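Local coordinates for photosystem II assembly protein Ycf48 (Thermosynechococcus elongatus, PDB 5OJ5) that probably acts early in photosystem II assembly and in replacing photodamaged D1, as a seven-bladed beta-propeller that binds the C-terminal tail of the D1 precursor, at residues D43-E48 with D305-K310; L52-T57 with N75-E80; H68-G73 with G127-S132. All coordinates share one frame; numbering follows the deposited sequence.

In the fold
From the N terminus, segment 43-48 enters strand 47-51, the edge strand of a blade otherwise built from strands near the C terminus, and contact 1 joins it to 305-310, closing a loop around most of the propeller. Contacts 2 and 3 are nested inside that loop. The chain next makes 52-57, then strand 69-73, then 75-80, which returns to 52-57 in contact 2, and finally 127-132, which meets 68-73 in contact 3; these two closures cross. Their centres lie about 12 Å apart, and they share one sheet, linked by Glu80. Contact 2 ties an interblade connection to the sheet entered next; contact 3 joins that sheet to the following blade.

Contact 1: D43-E48 with D305-K310; sequences DYNPWE and DVDVKK
Asn45 and Asp305 face each other with their CA atoms 6.2 Å apart, where the loop leading into strand 47-51 passes a turn that becomes the 3-10 segment 307-310. Both side chains set out with CG anti to the backbone N (chi1 168° in Asn45), and they cross at about a right angle, amide and carboxylate planes well turned from each other. Asn45 OD1 comes within 2.5 Å of Asp305 OD2, a short approach for two oxygens. The amide is held from within its own segment: OD1 accepts the N-H of Trp47 at 3.0 Å in a fairly straight bond, the donor standing above the carbonyl plane, which makes an Asx turn. ND2 of Asn45 meanwhile donates to Trp47 O, also at 3.0 Å but more bent (140°). Two bonds to one residue thus set the rotation of the amide and present OD1 to the carboxyl group. Asp305 OD2 also lies in the plane of the Trp47 indole, at its edge, 3.6 Å from CD1. The Asp307 side chain crosses that of Asn45 at a slant, its carboxylate nearly parallel to the amide plane and OD2 reaching Asn45 CB at 3.6 Å. The apolar side is Val308, whose CG1 stands 4.3 Å from Trp47 CB. Beyond the two segments, the Trp47 ring meets Trp284 and Tyr338 edge-to-face, bringing together aromatic residues from two neighbouring blades. Strand 47-51 pairs antiparallel with 334-338, so an N-terminal strand completes a blade of C-terminal strands, the "Velcro" closure of beta-propellers; the contact joins its entry to the loop leaving the preceding blade.

Contact 2: L52-T57 with N75-E80; sequences LPTTAT and NATLME
Met79 and Pro53 reach toward each other tip to tip, and van der Waals contact around the thioether makes up most of the interface. Beyond CG the Met79 chain is extended (chi3 -178°), which carries its methyl group across to the loop. SD rests 3.9 Å from Pro53 CD. CE fits among three consecutive residues: it lies 4.3 Å from Leu52 CB, 3.8 Å from Pro53 O, and only 3.5 Å from Thr54 CG2, tighter than carbon atoms usually pack. A smaller contact beside it sets Ala56 CB 3.5 Å from Thr77 OG1.

The polar link is indirect. One water sits 2.7 Å from Thr54 OG1 and equally close to Thr77 OG1, to which it donates, bridging two hydroxyls that do not meet directly. Thr77 OG1 is also hydrogen-bonded to Val74 O just before its segment. Thr54 OG1 accepts the N-H of Ala56 at 2.9 Å in a nearly straight bond (169°), forming an ST turn, while Pro53 centres an inverse gamma turn. With OG1 anti to the backbone N (chi1 -172°), Thr54 turns its hydroxyl to the water and its methyl to Met79.

Segment 52-57 is the connection from strand 47-51 of the closing blade to strand 58-63 of the next one, and it runs past strand 77-81, third in that sheet. Trp88 touches both Leu52 and Met79, Leu71 of strand 69-73 packs on Met79, and Ile58 of strand 58-63 touches Leu52 and Thr77.

Contact 3: H68-G73 with G127-S132; sequences HGWLVG and GGQSWS
His68 meets Gly127 and Gln129 just before strand 69-73 begins. CG is anti to the backbone N (chi1 -171°), and the ring beyond it comes up to the turn, with CE1 3.4 Å from Gly127 O. Gln129 NE2 comes to the edge of this ring, in its plane, 3.7 Å from His68 CE1. Both His68 NE2 and Gln129 NE2 are hydrogen-bonded to Glu80 OE2 in the neighbouring strand, so one carboxylate oxygen holds the two side chains together.

Two residues on, Trp70 carries most of the contact. Its NE1 donates to Gly127 O at 3.0 Å in a somewhat bent bond, standing above the plane of that carbonyl. Gln129 NE2 donates to the same oxygen at 3.3 Å (152°), from the opposite face, so Gly127 O is gripped by two donors, one from across the contact and one from its own turn. Further round the indole, CZ2 comes 3.3 Å from Gly128 O. Trp131 then completes a T-shaped pair: its edge points at a face of Trp70, planes 86° apart and the centroids of the Trp70 six-membered and Trp131 five-membered rings 5.2 Å apart. Trp131 CZ2 sits over the centre of the Trp70 indole, while its NE1 lies 3.7 Å from Trp70 CH2. Phe107 meets the Trp70 ring nearly parallel.

Segment 127-132 belongs to an Asp-box, the hairpin motif of BNR propellers that joins the third and fourth strands of a blade: Thr124 OG1 is hydrogen-bonded to Gly128 N and Ser130 O, Asp126 OD2 to Ser130 OG, and Trp131 ends the motif. Its tryptophan packs here against the preceding blade, while the Trp131 backbone hydrogen-bonds to the bound D1 peptide.

Contact 1: D43-E48 with D305-K310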
ATOM      1  N   ASP A  43      10.778 -17.505 -15.415  1.00 15.67           N
ATOM      2  CA  ASP A  43      10.864 -18.964 -15.398  1.00 18.15           C
ATOM      3  C   ASP A  43       9.973 -19.634 -14.365  1.00 17.90           C
ATOM      4  O   ASP A  43       9.721 -20.841 -14.485  1.00 19.46           O
ATOM      5  CB  ASP A  43      12.305 -19.426 -15.169  1.00 23.18           C
ATOM      6  CG  ASP A  43      13.155 -19.330 -16.408  1.00 29.17           C
ATOM      7  OD1 ASP A  43      12.606 -19.098 -17.505  1.00 26.04           O
ATOM      8  OD2 ASP A  43      14.382 -19.527 -16.272  1.00 34.14           O
ATOM      9  N   TYR A  44       9.498 -18.900 -13.363  1.00 16.10           N
ATOM     10  CA  TYR A  44       8.648 -19.494 -12.336  1.00 16.87           C
ATOM     11  C   TYR A  44       7.631 -18.450 -11.909  1.00 15.48           C
ATOM     12  O   TYR A  44       7.984 -17.288 -11.719  1.00 19.03           O
ATOM     13  CB  TYR A  44       9.454 -19.917 -11.094  1.00 19.33           C
ATOM     14  CG  TYR A  44       8.586 -20.336  -9.869  1.00 22.17           C
ATOM     15  CD1 TYR A  44       7.796 -21.493  -9.869  1.00 23.45           C
ATOM     16  CD2 TYR A  44       8.520 -19.532  -8.734  1.00 21.80           C
ATOM     17  CE1 TYR A  44       7.018 -21.849  -8.761  1.00 23.89           C
ATOM     18  CE2 TYR A  44       7.740 -19.881  -7.626  1.00 23.14           C
ATOM     19  CZ  TYR A  44       6.984 -21.017  -7.662  1.00 23.92           C
ATOM     20  OH  TYR A  44       6.203 -21.374  -6.575  1.00 25.42           O
ATOM     21  N   ASN A  45       6.378 -18.861 -11.785  1.00 15.14           N
ATOM     22  CA  ASN A  45       5.342 -17.975 -11.294  1.00 14.70           C
ATOM     23  C   ASN A  45       5.061 -18.320  -9.836  1.00 13.79           C
ATOM     24  O   ASN A  45       4.446 -19.368  -9.569  1.00 15.37           O
ATOM     25  CB  ASN A  45       4.069 -18.158 -12.093  1.00 15.91           C
ATOM     26  CG  ASN A  45       2.907 -17.452 -11.393  1.00 16.69           C
ATOM     27  OD1 ASN A  45       3.086 -16.366 -10.803  1.00 16.45           O
ATOM     28  ND2 ASN A  45       1.753 -18.085 -11.358  1.00 19.78           N
ATOM     29  N   PRO A  46       5.431 -17.471  -8.871  1.00 13.47           N
ATOM     30  CA  PRO A  46       5.198 -17.768  -7.462  1.00 14.63           C
ATOM     31  C   PRO A  46       3.818 -17.343  -6.993  1.00 14.01           C
ATOM     32  O   PRO A  46       3.465 -17.561  -5.835  1.00 17.73           O
ATOM     33  CB  PRO A  46       6.273 -16.925  -6.765  1.00 18.14           C
ATOM     34  CG  PRO A  46       6.432 -15.720  -7.655  1.00 18.47           C
ATOM     35  CD  PRO A  46       6.232 -16.239  -9.052  1.00 16.37           C
ATOM     36  N   TRP A  47       3.002 -16.753  -7.833  1.00 13.69           N
ATOM     37  CA  TRP A  47       1.764 -16.137  -7.375  1.00 14.00           C
ATOM     38  C   TRP A  47       0.580 -17.044  -7.637  1.00 15.36           C
ATOM     39  O   TRP A  47       0.300 -17.406  -8.780  1.00 20.14           O
ATOM     40  CB  TRP A  47       1.580 -14.790  -8.056  1.00 13.94           C
ATOM     41  CG  TRP A  47       2.629 -13.797  -7.681  1.00 13.12           C
ATOM     42  CD1 TRP A  47       3.703 -13.401  -8.436  1.00 15.04           C
ATOM     43  CD2 TRP A  47       2.737 -13.077  -6.455  1.00 12.40           C
ATOM     44  NE1 TRP A  47       4.459 -12.486  -7.768  1.00 15.38           N
ATOM     45  CE2 TRP A  47       3.895 -12.261  -6.546  1.00 13.19           C
ATOM     46  CE3 TRP A  47       1.947 -13.009  -5.296  1.00 11.66           C
ATOM     47  CZ2 TRP A  47       4.274 -11.388  -5.516  1.00 12.96           C
ATOM     48  CZ3 TRP A  47       2.321 -12.141  -4.281  1.00 12.79           C
ATOM     49  CH2 TRP A  47       3.478 -11.334  -4.405  1.00 12.93           C
ATOM     50  N   GLU A  48      -0.132 -17.383  -6.594  1.00 14.20           N
ATOM     51  CA  GLU A  48      -1.358 -18.161  -6.730  1.00 15.53           C
ATOM     52  C   GLU A  48      -2.570 -17.251  -6.573  1.00 13.88           C
ATOM     53  O   GLU A  48      -2.659 -16.483  -5.621  1.00 14.14           O
ATOM     54  CB  GLU A  48      -1.368 -19.277  -5.703  1.00 20.13           C
ATOM     55  CG  GLU A  48      -1.545 -18.969  -4.259  1.00 28.13           C
ATOM     56  CD  GLU A  48      -1.990 -20.208  -3.474  1.00 30.41           C
ATOM     57  OE1 GLU A  48      -2.574 -20.024  -2.378  1.00 31.57           O
ATOM     58  OE2 GLU A  48      -1.774 -21.365  -3.951  1.00 31.80           O
ATOM     59  N   ASP A 305       5.710 -11.935 -15.667  1.00 12.90           N
ATOM     60  CA  ASP A 305       5.026 -13.134 -15.180  1.00 13.60           C
ATOM     61  C   ASP A 305       3.820 -13.359 -16.080  1.00 14.01           C
ATOM     62  O   ASP A 305       2.758 -12.753 -15.895  1.00 15.58           O
ATOM     63  CB  ASP A 305       4.623 -12.942 -13.731  1.00 14.86           C
ATOM     64  CG  ASP A 305       4.050 -14.190 -13.124  1.00 15.44           C
ATOM     65  OD1 ASP A 305       3.493 -15.039 -13.830  1.00 16.87           O
ATOM     66  OD2 ASP A 305       4.128 -14.298 -11.870  1.00 16.10           O
ATOM     67  N   VAL A 306       3.999 -14.222 -17.077  1.00 13.74           N
ATOM     68  CA  VAL A 306       2.975 -14.337 -18.100  1.00 14.92           C
ATOM     69  C   VAL A 306       1.761 -15.100 -17.591  1.00 15.02           C
ATOM     70  O   VAL A 306       0.666 -14.940 -18.149  1.00 17.53           O
ATOM     71  CB  VAL A 306       3.510 -14.942 -19.422  1.00 16.16           C
ATOM     72  CG1 VAL A 306       4.586 -13.985 -20.008  1.00 17.31           C
ATOM     73  CG2 VAL A 306       4.049 -16.360 -19.226  1.00 17.27           C
ATOM     74  N   ASP A 307       1.920 -15.955 -16.571  1.00 15.75           N
ATOM     75  CA  ASP A 307       0.784 -16.758 -16.129  1.00 17.43           C
ATOM     76  C   ASP A 307      -0.319 -15.894 -15.605  1.00 18.36           C
ATOM     77  O   ASP A 307      -1.490 -16.229 -15.778  1.00 22.50           O
ATOM     78  CB  ASP A 307       1.175 -17.738 -15.042  1.00 18.85           C
ATOM     79  CG  ASP A 307       2.175 -18.724 -15.541  1.00 21.91           C
ATOM     80  OD1 ASP A 307       1.832 -19.827 -15.983  1.00 26.11           O
ATOM     81  OD2 ASP A 307       3.346 -18.314 -15.591  1.00 24.02           O
ATOM     82  N   VAL A 308       0.029 -14.775 -14.972  1.00 16.97           N
ATOM     83  CA  VAL A 308      -1.034 -14.002 -14.350  1.00 19.13           C
ATOM     84  C   VAL A 308      -1.709 -13.075 -15.338  1.00 18.56           C
ATOM     85  O   VAL A 308      -2.688 -12.406 -14.957  1.00 19.27           O
ATOM     86  CB  VAL A 308      -0.579 -13.241 -13.085  1.00 21.26           C
ATOM     87  CG1 VAL A 308      -0.012 -14.184 -12.055  1.00 20.53           C
ATOM     88  CG2 VAL A 308       0.403 -12.177 -13.450  1.00 21.14           C
ATOM     89  N   LYS A 309      -1.222 -13.009 -16.593  1.00 19.33           N
ATOM     90  CA  LYS A 309      -1.922 -12.224 -17.602  1.00 24.09           C
ATOM     91  C   LYS A 309      -3.340 -12.729 -17.794  1.00 29.85           C
ATOM     92  O   LYS A 309      -4.194 -11.982 -18.272  1.00 35.17           O
ATOM     93  CB  LYS A 309      -1.229 -12.320 -18.975  1.00 26.02           C
ATOM     94  CG  LYS A 309       0.063 -11.569 -19.082  1.00 27.02           C
ATOM     95  CD  LYS A 309       0.732 -11.714 -20.452  1.00 30.04           C
ATOM     96  CE  LYS A 309      -0.050 -11.002 -21.563  1.00 33.38           C
ATOM     97  NZ  LYS A 309       0.704 -11.031 -22.863  1.00 35.98           N
ATOM     98  N   LYS A 310      -3.603 -13.983 -17.440  1.00 30.30           N
ATOM     99  CA  LYS A 310      -4.925 -14.557 -17.574  1.00 33.83           C
ATOM    100  C   LYS A 310      -5.887 -14.089 -16.487  1.00 33.30           C
ATOM    101  O   LYS A 310      -7.081 -14.367 -16.608  1.00 37.93           O
ATOM    102  CB  LYS A 310      -4.788 -16.074 -17.564  1.00 36.65           C
ATOM    103  CG  LYS A 310      -4.003 -16.638 -18.759  1.00 40.47           C
ATOM    104  CD  LYS A 310      -3.550 -18.073 -18.505  1.00 43.27           C
ATOM    105  CE  LYS A 310      -4.767 -18.951 -18.194  1.00 44.80           C
ATOM    106  NZ  LYS A 310      -4.904 -19.016 -16.717  1.00 45.74           N
TER

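Contact 2: L52-T57 with N75-E80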
ATOM      1  N   LEU A  52     -11.368 -14.221  -2.814  1.00 11.61           N
ATOM      2  CA  LEU A  52     -11.926 -14.043  -1.490  1.00 11.43           C
ATOM      3  C   LEU A  52     -13.443 -14.190  -1.549  1.00 11.13           C
ATOM      4  O   LEU A  52     -14.068 -14.010  -2.603  1.00 12.18           O
ATOM      5  CB  LEU A  52     -11.598 -12.644  -1.005  1.00 11.98           C
ATOM      6  CG  LEU A  52     -10.096 -12.413  -0.759  1.00 12.17           C
ATOM      7  CD1 LEU A  52      -9.855 -10.902  -0.526  1.00 14.35           C
ATOM      8  CD2 LEU A  52      -9.602 -13.217   0.414  1.00 13.89           C
ATOM      9  N   PRO A  53     -14.084 -14.429  -0.401  1.00 11.74           N
ATOM     10  CA  PRO A  53     -15.559 -14.550  -0.352  1.00 12.21           C
ATOM     11  C   PRO A  53     -16.226 -13.174  -0.303  1.00 12.08           C
ATOM     12  O   PRO A  53     -16.975 -12.844   0.628  1.00 13.01           O
ATOM     13  CB  PRO A  53     -15.767 -15.376   0.919  1.00 14.10           C
ATOM     14  CG  PRO A  53     -14.635 -15.001   1.790  1.00 13.77           C
ATOM     15  CD  PRO A  53     -13.453 -14.874   0.860  1.00 12.53           C
ATOM     16  N   THR A  54     -15.950 -12.376  -1.331  1.00 12.18           N
ATOM     17  CA  THR A  54     -16.486 -11.041  -1.518  1.00 12.45           C
ATOM     18  C   THR A  54     -16.226 -10.640  -2.957  1.00 12.03           C
ATOM     19  O   THR A  54     -15.340 -11.196  -3.605  1.00 13.36           O
ATOM     20  CB  THR A  54     -15.843 -10.011  -0.581  1.00 12.45           C
ATOM     21  OG1 THR A  54     -16.566  -8.783  -0.718  1.00 13.20           O
ATOM     22  CG2 THR A  54     -14.360  -9.754  -0.917  1.00 13.69           C
ATOM     23  N   THR A  55     -16.953  -9.626  -3.438  1.00 12.26           N
ATOM     24  CA  THR A  55     -16.557  -8.930  -4.656  1.00 13.40           C
ATOM     25  C   THR A  55     -16.173  -7.490  -4.369  1.00 12.96           C
ATOM     26  O   THR A  55     -15.933  -6.727  -5.317  1.00 14.53           O
ATOM     27  CB  THR A  55     -17.632  -8.992  -5.750  1.00 15.73           C
ATOM     28  OG1 THR A  55     -18.784  -8.257  -5.313  1.00 16.59           O
ATOM     29  CG2 THR A  55     -18.008 -10.426  -6.066  1.00 19.06           C
ATOM     30  N   ALA A  56     -16.057  -7.109  -3.088  1.00 13.14           N
ATOM     31  CA  ALA A  56     -15.591  -5.775  -2.751  1.00 13.18           C
ATOM     32  C   ALA A  56     -14.085  -5.645  -2.975  1.00 13.42           C
ATOM     33  O   ALA A  56     -13.320  -6.579  -2.766  1.00 15.75           O
ATOM     34  CB  ALA A  56     -15.871  -5.503  -1.269  1.00 15.40           C
ATOM     35  N   THR A  57     -13.673  -4.455  -3.385  1.00 15.00           N
ATOM     36  CA  THR A  57     -12.245  -4.173  -3.500  1.00 17.92           C
ATOM     37  C   THR A  57     -11.549  -4.147  -2.142  1.00 14.46           C
ATOM     38  O   THR A  57     -12.000  -3.472  -1.218  1.00 13.92           O
ATOM     39  CB  THR A  57     -12.086  -2.806  -4.155  1.00 24.86           C
ATOM     40  OG1 THR A  57     -12.703  -2.838  -5.462  1.00 30.55           O
ATOM     41  CG2 THR A  57     -10.632  -2.362  -4.280  1.00 27.11           C
ATOM     42  N   ASN A  75     -16.887  -0.972   1.495  1.00 15.03           N
ATOM     43  CA  ASN A  75     -18.113  -1.463   2.113  1.00 17.55           C
ATOM     44  C   ASN A  75     -17.859  -2.140   3.441  1.00 15.44           C
ATOM     45  O   ASN A  75     -18.445  -3.180   3.755  1.00 16.70           O
ATOM     46  CB  ASN A  75     -18.890  -2.329   1.152  1.00 21.27           C
ATOM     47  CG  ASN A  75     -19.321  -1.560  -0.075  1.00 28.75           C
ATOM     48  OD1 ASN A  75     -19.440  -2.143  -1.137  1.00 33.63           O
ATOM     49  ND2 ASN A  75     -19.536  -0.231   0.058  1.00 30.24           N
ATOM     50  N   ALA A  76     -16.967  -1.526   4.220  1.00 14.06           N
ATOM     51  CA  ALA A  76     -16.668  -1.987   5.572  1.00 13.70           C
ATOM     52  C   ALA A  76     -16.215  -3.427   5.569  1.00 12.45           C
ATOM     53  O   ALA A  76     -16.441  -4.149   6.536  1.00 14.68           O
ATOM     54  CB  ALA A  76     -17.833  -1.717   6.538  1.00 16.38           C
ATOM     55  N   THR A  77     -15.518  -3.831   4.512  1.00 11.32           N
ATOM     56  CA  THR A  77     -15.042  -5.214   4.439  1.00 11.93           C
ATOM     57  C   THR A  77     -13.895  -5.453   5.399  1.00 10.23           C
ATOM     58  O   THR A  77     -12.925  -4.691   5.429  1.00 10.21           O
ATOM     59  CB  THR A  77     -14.621  -5.577   3.012  1.00 13.16           C
ATOM     60  OG1 THR A  77     -15.798  -5.539   2.195  1.00 15.19           O
ATOM     61  CG2 THR A  77     -13.998  -6.963   2.911  1.00 15.84           C
ATOM     62  N   LEU A  78     -13.974  -6.555   6.133  1.00 11.14           N
ATOM     63  CA  LEU A  78     -12.993  -6.948   7.128  1.00  9.69           C
ATOM     64  C   LEU A  78     -12.912  -8.462   7.066  1.00  9.90           C
ATOM     65  O   LEU A  78     -13.955  -9.137   7.164  1.00 12.40           O
ATOM     66  CB  LEU A  78     -13.523  -6.515   8.484  1.00 13.07           C
ATOM     67  CG  LEU A  78     -12.661  -6.784   9.694  1.00 13.86           C
ATOM     68  CD1 LEU A  78     -11.288  -6.092   9.603  1.00 14.11           C
ATOM     69  CD2 LEU A  78     -13.342  -6.358  10.995  1.00 16.32           C
ATOM     70  N   MET A  79     -11.710  -9.038   6.895  1.00  9.82           N
ATOM     71  CA  MET A  79     -11.572 -10.494   6.923  1.00 10.30           C
ATOM     72  C   MET A  79     -10.343 -10.884   7.705  1.00  9.58           C
ATOM     73  O   MET A  79      -9.348 -10.134   7.755  1.00 10.11           O
ATOM     74  CB  MET A  79     -11.482 -11.112   5.535  1.00 10.46           C
ATOM     75  CG  MET A  79     -12.607 -10.705   4.610  1.00 11.35           C
ATOM     76  SD  MET A  79     -12.657 -11.811   3.190  1.00 14.14           S
ATOM     77  CE  MET A  79     -13.984 -11.106   2.256  1.00 15.29           C
ATOM     78  N   GLU A  80     -10.392 -12.075   8.290  1.00  9.95           N
ATOM     79  CA  GLU A  80      -9.353 -12.588   9.165  1.00 10.57           C
ATOM     80  C   GLU A  80      -8.823 -13.898   8.593  1.00 10.34           C
ATOM     81  O   GLU A  80      -9.599 -14.749   8.157  1.00 11.16           O
ATOM     82  CB  GLU A  80      -9.961 -12.858  10.554  1.00 10.78           C
ATOM     83  CG  GLU A  80      -9.001 -13.347  11.611  1.00 11.86           C
ATOM     84  CD  GLU A  80      -9.654 -13.524  12.964  1.00 13.03           C
ATOM     85  OE1 GLU A  80     -10.895 -13.641  13.033  1.00 13.92           O
ATOM     86  OE2 GLU A  80      -8.908 -13.543  13.981  1.00 14.19           O
TER
HETATM   87  O   HOH W   1     -17.319  -7.716   1.600  1.00 13.76           O

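Contact 3: H68-G73 with G127-S132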
ATOM      1  N   HIS A  68      -1.513 -15.172  11.472  1.00 12.39           N
ATOM      2  CA  HIS A  68      -2.753 -14.500  11.843  1.00 11.58           C
ATOM      3  C   HIS A  68      -2.719 -13.077  11.304  1.00 10.13           C
ATOM      4  O   HIS A  68      -1.819 -12.311  11.645  1.00 10.64           O
ATOM      5  CB  HIS A  68      -2.861 -14.485  13.365  1.00 13.18           C
ATOM      6  CG  HIS A  68      -4.179 -14.006  13.889  1.00 11.78           C
ATOM      7  ND1 HIS A  68      -4.361 -13.667  15.217  1.00 13.56           N
ATOM      8  CD2 HIS A  68      -5.389 -13.874  13.292  1.00 13.12           C
ATOM      9  CE1 HIS A  68      -5.629 -13.334  15.412  1.00 13.96           C
ATOM     10  NE2 HIS A  68      -6.269 -13.436  14.254  1.00 13.72           N
ATOM     11  N   GLY A  69      -3.688 -12.743  10.461  1.00 10.54           N
ATOM     12  CA  GLY A  69      -3.723 -11.422   9.875  1.00 11.32           C
ATOM     13  C   GLY A  69      -5.114 -11.013   9.474  1.00  9.75           C
ATOM     14  O   GLY A  69      -6.083 -11.776   9.580  1.00 10.13           O
ATOM     15  N   TRP A  70      -5.211  -9.772   8.998  1.00  9.27           N
ATOM     16  CA  TRP A  70      -6.465  -9.105   8.673  1.00  9.40           C
ATOM     17  C   TRP A  70      -6.330  -8.339   7.374  1.00  8.95           C
ATOM     18  O   TRP A  70      -5.263  -7.769   7.087  1.00  9.87           O
ATOM     19  CB  TRP A  70      -6.856  -8.125   9.806  1.00 10.22           C
ATOM     20  CG  TRP A  70      -7.260  -8.810  11.083  1.00 10.59           C
ATOM     21  CD1 TRP A  70      -6.439  -9.264  12.058  1.00 11.43           C
ATOM     22  CD2 TRP A  70      -8.586  -9.138  11.476  1.00 11.02           C
ATOM     23  NE1 TRP A  70      -7.185  -9.893  13.048  1.00 12.09           N
ATOM     24  CE2 TRP A  70      -8.507  -9.784  12.723  1.00 11.80           C
ATOM     25  CE3 TRP A  70      -9.840  -8.914  10.906  1.00 12.36           C
ATOM     26  CZ2 TRP A  70      -9.644 -10.229  13.422  1.00 12.69           C
ATOM     27  CZ3 TRP A  70     -10.964  -9.338  11.648  1.00 13.33           C
ATOM     28  CH2 TRP A  70     -10.844  -9.963  12.872  1.00 13.54           C
ATOM     29  N   LEU A  71      -7.425  -8.267   6.633  1.00  8.76           N
ATOM     30  CA  LEU A  71      -7.508  -7.402   5.468  1.00  9.12           C
ATOM     31  C   LEU A  71      -8.786  -6.575   5.557  1.00  8.79           C
ATOM     32  O   LEU A  71      -9.752  -6.948   6.249  1.00  9.33           O
ATOM     33  CB  LEU A  71      -7.390  -8.176   4.161  1.00  9.45           C
ATOM     34  CG  LEU A  71      -8.449  -9.238   3.813  1.00  9.91           C
ATOM     35  CD1 LEU A  71      -9.771  -8.590   3.342  1.00 10.78           C
ATOM     36  CD2 LEU A  71      -7.921 -10.196   2.755  1.00 11.05           C
ATOM     37  N   VAL A  72      -8.759  -5.431   4.868  1.00  8.83           N
ATOM     38  CA  VAL A  72      -9.858  -4.482   4.923  1.00  8.96           C
ATOM     39  C   VAL A  72     -10.098  -3.905   3.536  1.00  9.16           C
ATOM     40  O   VAL A  72      -9.190  -3.853   2.692  1.00  9.70           O
ATOM     41  CB  VAL A  72      -9.617  -3.326   5.926  1.00  9.38           C
ATOM     42  CG1 VAL A  72      -9.408  -3.863   7.319  1.00 10.68           C
ATOM     43  CG2 VAL A  72      -8.436  -2.445   5.504  1.00  9.65           C
ATOM     44  N   GLY A  73     -11.312  -3.385   3.317  1.00  9.29           N
ATOM     45  CA  GLY A  73     -11.578  -2.690   2.068  1.00 10.56           C
ATOM     46  C   GLY A  73     -12.887  -1.966   2.059  1.00 10.62           C
ATOM     47  O   GLY A  73     -13.413  -1.513   3.085  1.00 11.55           O
ATOM     48  N   GLY A 127      -5.701  -8.829  19.021  1.00 11.83           N
ATOM     49  CA  GLY A 127      -5.569  -9.488  17.745  1.00 11.65           C
ATOM     50  C   GLY A 127      -6.839  -9.469  16.931  1.00 11.66           C
ATOM     51  O   GLY A 127      -7.015 -10.321  16.045  1.00 12.80           O
ATOM     52  N   GLY A 128      -7.735  -8.513  17.192  1.00 11.04           N
ATOM     53  CA  GLY A 128      -8.953  -8.411  16.450  1.00 10.95           C
ATOM     54  C   GLY A 128     -10.068  -9.324  16.919  1.00 12.49           C
ATOM     55  O   GLY A 128     -11.094  -9.421  16.244  1.00 12.79           O
ATOM     56  N   GLN A 129      -9.919  -9.946  18.093  1.00 12.85           N
ATOM     57  CA  GLN A 129     -11.044 -10.708  18.632  1.00 14.70           C
ATOM     58  C   GLN A 129     -12.128  -9.784  19.167  1.00 15.44           C
ATOM     59  O   GLN A 129     -13.313 -10.162  19.153  1.00 17.46           O
ATOM     60  CB  GLN A 129     -10.560 -11.697  19.689  1.00 15.95           C
ATOM     61  CG  GLN A 129      -9.440 -12.583  19.128  1.00 16.96           C
ATOM     62  CD  GLN A 129      -9.785 -13.176  17.749  1.00 16.83           C
ATOM     63  OE1 GLN A 129     -10.677 -14.008  17.628  1.00 18.94           O
ATOM     64  NE2 GLN A 129      -9.062 -12.777  16.694  1.00 15.94           N
ATOM     65  N   SER A 130     -11.764  -8.576  19.596  1.00 14.49           N
ATOM     66  CA  SER A 130     -12.736  -7.556  19.932  1.00 15.63           C
ATOM     67  C   SER A 130     -12.211  -6.249  19.375  1.00 13.90           C
ATOM     68  O   SER A 130     -11.016  -5.929  19.502  1.00 15.13           O
ATOM     69  CB  SER A 130     -12.992  -7.437  21.403  1.00 18.94           C
ATOM     70  OG  SER A 130     -11.816  -7.217  22.070  1.00 22.59           O
ATOM     71  N   TRP A 131     -13.103  -5.510  18.754  1.00 13.55           N
ATOM     72  CA  TRP A 131     -12.793  -4.215  18.192  1.00 13.18           C
ATOM     73  C   TRP A 131     -13.670  -3.173  18.872  1.00 13.46           C
ATOM     74  O   TRP A 131     -14.850  -3.428  19.140  1.00 15.78           O
ATOM     75  CB  TRP A 131     -13.115  -4.197  16.682  1.00 13.53           C
ATOM     76  CG  TRP A 131     -12.231  -5.050  15.803  1.00 12.53           C
ATOM     77  CD1 TRP A 131     -12.426  -6.347  15.445  1.00 13.55           C
ATOM     78  CD2 TRP A 131     -10.996  -4.649  15.219  1.00 11.54           C
ATOM     79  NE1 TRP A 131     -11.405  -6.768  14.634  1.00 12.37           N
ATOM     80  CE2 TRP A 131     -10.506  -5.744  14.486  1.00 12.04           C
ATOM     81  CE3 TRP A 131     -10.267  -3.460  15.249  1.00 11.72           C
ATOM     82  CZ2 TRP A 131      -9.324  -5.693  13.760  1.00 12.58           C
ATOM     83  CZ3 TRP A 131      -9.072  -3.404  14.515  1.00 12.19           C
ATOM     84  CH2 TRP A 131      -8.611  -4.516  13.796  1.00 12.31           C
ATOM     85  N   SER A 132     -13.107  -1.990  19.069  1.00 13.15           N
ATOM     86  CA  SER A 132     -13.826  -0.839  19.563  1.00 13.47           C
ATOM     87  C   SER A 132     -13.651   0.302  18.584  1.00 12.54           C
ATOM     88  O   SER A 132     -12.622   0.424  17.904  1.00 14.92           O
ATOM     89  CB  SER A 132     -13.317  -0.426  20.929  1.00 16.85           C
ATOM     90  OG  SER A 132     -13.485  -1.498  21.839  1.00 21.24           O
TER